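Local coordinates for Hen1 (Anabaena variabilis, PDB 3JWH), which probably transfers a methyl group from S-adenosylmethionine to the 2'-hydroxyl of the 3'-terminal nucleotide of RNA, at residues A122-L127 against N176-R181. Numbering follows the deposited sequence.
Sequences AFERVL and NKITER
A salt bridge between Glu124 and Arg181, accompanied by an apolar touch of Ile178 on the glutamate chain, joins two helices of the Rossmann-like methyltransferase fold. Helix 117-131 follows strand 105-109 in the central sheet, and helix 168-181 precedes strand 184-188 at the sheet's edge. The nearest CA atoms of the two segments, those of Glu124 and Ile178, are 8.1 Å apart, a distance bridged by side chains. Glu124 reaches out from its helix in an extended form, CG anti to its carbonyl carbon (chi1 -77°), which carries the carboxylate across to the second helix. On the way, its CG meets the CD1 methyl of Ile178 at 3.8 Å, and this same methyl lies 3.9 Å from the carboxylate carbon CD, so the aliphatic part of the glutamate and the base of its charged group share one apolar neighbour. Arg181 crosses the glutamate chain at about a right angle, after a bend at chi3 (-71°) partway along its own chain. Its guanidinium receives the carboxylate at its edge, the two planes turned 57° apart, so this is not a coplanar two-oxygen pairing; both terminal nitrogens address the one oxygen OE1. The other oxygen, OE2, is hydrogen-bonded to NE1 of Trp174, one helical turn before Ile178. The buried carboxylate is thus held at each oxygen by helix 168-181, an attachment that probably favours its charged form. Phe123 and Leu127 point instead to the sheet, touching Leu36 and Val108. Within the salt bridge, Arg181 NH1 gives Glu124 OE1 a weak, bent bond of 3.3 Å. The straighter bond runs from Arg181 NH2 to Glu124 OE1, where the modelled 2.5 Å is shorter than expected and its exact length doubtful.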
# COMPACT_ATOMS: atom_id res chain seq x y z
N ALA A 122 -4.57 -4.10 15.36
CA ALA A 122 -4.63 -5.48 14.89
C ALA A 122 -4.01 -5.60 13.50
O ALA A 122 -3.30 -6.55 13.20
CB ALA A 122 -6.08 -5.98 14.88
N PHE A 123 -4.29 -4.62 12.65
CA PHE A 123 -3.74 -4.63 11.30
C PHE A 123 -2.22 -4.57 11.36
O PHE A 123 -1.53 -5.23 10.57
CB PHE A 123 -4.29 -3.45 10.51
CG PHE A 123 -3.66 -3.28 9.17
CD1 PHE A 123 -3.65 -4.32 8.25
CD2 PHE A 123 -3.05 -2.08 8.83
CE1 PHE A 123 -3.04 -4.17 7.01
CE2 PHE A 123 -2.43 -1.92 7.58
CZ PHE A 123 -2.42 -2.97 6.67
N GLU A 124 -1.69 -3.78 12.30
CA GLU A 124 -0.25 -3.63 12.45
C GLU A 124 0.44 -4.96 12.73
O GLU A 124 1.49 -5.24 12.16
CB GLU A 124 0.09 -2.64 13.57
CG GLU A 124 -0.10 -1.17 13.19
CD GLU A 124 -0.11 -0.24 14.41
OE1 GLU A 124 0.24 -0.70 15.52
OE2 GLU A 124 -0.46 0.95 14.25
N ARG A 125 -0.15 -5.78 13.60
CA ARG A 125 0.43 -7.08 13.91
C ARG A 125 0.29 -8.00 12.72
O ARG A 125 1.25 -8.64 12.31
CB ARG A 125 -0.26 -7.70 15.13
CG ARG A 125 0.22 -7.12 16.45
CD ARG A 125 -0.32 -7.92 17.61
NE ARG A 125 -1.78 -7.88 17.63
CZ ARG A 125 -2.49 -6.81 17.96
NH1 ARG A 125 -1.87 -5.68 18.31
NH2 ARG A 125 -3.82 -6.86 17.94
N VAL A 126 -0.91 -8.05 12.15
CA VAL A 126 -1.13 -8.88 10.98
C VAL A 126 -0.07 -8.59 9.92
O VAL A 126 0.51 -9.51 9.33
CB VAL A 126 -2.51 -8.59 10.37
CG1 VAL A 126 -2.69 -9.38 9.08
CG2 VAL A 126 -3.60 -8.93 11.37
N LEU A 127 0.21 -7.31 9.71
CA LEU A 127 1.17 -6.90 8.70
C LEU A 127 2.66 -6.97 9.07
O LEU A 127 3.47 -7.57 8.35
CB LEU A 127 0.83 -5.48 8.24
CG LEU A 127 1.82 -4.71 7.36
CD1 LEU A 127 1.94 -5.36 5.98
CD2 LEU A 127 1.32 -3.28 7.23
N ASN A 176 7.57 5.49 13.03
CA ASN A 176 8.75 5.31 13.87
C ASN A 176 8.36 4.35 14.99
O ASN A 176 9.15 3.50 15.38
CB ASN A 176 9.24 6.64 14.44
CG ASN A 176 9.96 7.49 13.39
OD1 ASN A 176 10.73 6.98 12.58
ND2 ASN A 176 9.71 8.80 13.43
N LYS A 177 7.14 4.48 15.50
CA LYS A 177 6.68 3.58 16.56
C LYS A 177 6.67 2.16 15.99
O LYS A 177 6.84 1.21 16.73
CB LYS A 177 5.27 3.94 17.04
CG LYS A 177 5.20 5.01 18.13
CD LYS A 177 5.54 4.45 19.50
CE LYS A 177 5.48 5.53 20.56
NZ LYS A 177 5.75 5.03 21.95
N ILE A 178 6.46 2.03 14.67
CA ILE A 178 6.44 0.70 14.07
C ILE A 178 7.84 0.08 14.12
O ILE A 178 7.99 -1.10 14.44
CB ILE A 178 5.95 0.72 12.60
CG1 ILE A 178 4.44 1.02 12.54
CG2 ILE A 178 6.25 -0.60 11.93
CD1 ILE A 178 3.56 -0.05 13.20
N THR A 179 8.86 0.87 13.81
CA THR A 179 10.22 0.34 13.80
C THR A 179 10.74 0.04 15.21
O THR A 179 11.81 -0.54 15.36
CB THR A 179 11.20 1.31 13.14
OG1 THR A 179 11.44 2.39 14.03
CG2 THR A 179 10.64 1.84 11.81
N GLU A 180 9.99 0.47 16.22
CA GLU A 180 10.37 0.25 17.61
C GLU A 180 9.77 -1.05 18.13
O GLU A 180 10.35 -1.70 18.99
CB GLU A 180 9.88 1.42 18.47
CG GLU A 180 10.77 2.66 18.43
CD GLU A 180 10.04 3.94 18.85
OE1 GLU A 180 9.10 3.86 19.67
OE2 GLU A 180 10.42 5.03 18.36
N ARG A 181 8.62 -1.43 17.59
CA ARG A 181 7.92 -2.64 17.98
C ARG A 181 8.20 -3.81 17.07
O ARG A 181 8.22 -4.96 17.52
CB ARG A 181 6.41 -2.41 18.03
CG ARG A 181 5.94 -1.66 19.27
CD ARG A 181 4.42 -1.62 19.35
NE ARG A 181 3.84 -0.75 18.34
CZ ARG A 181 2.73 -1.02 17.65
NH1 ARG A 181 2.08 -2.16 17.86
NH2 ARG A 181 2.28 -0.15 16.77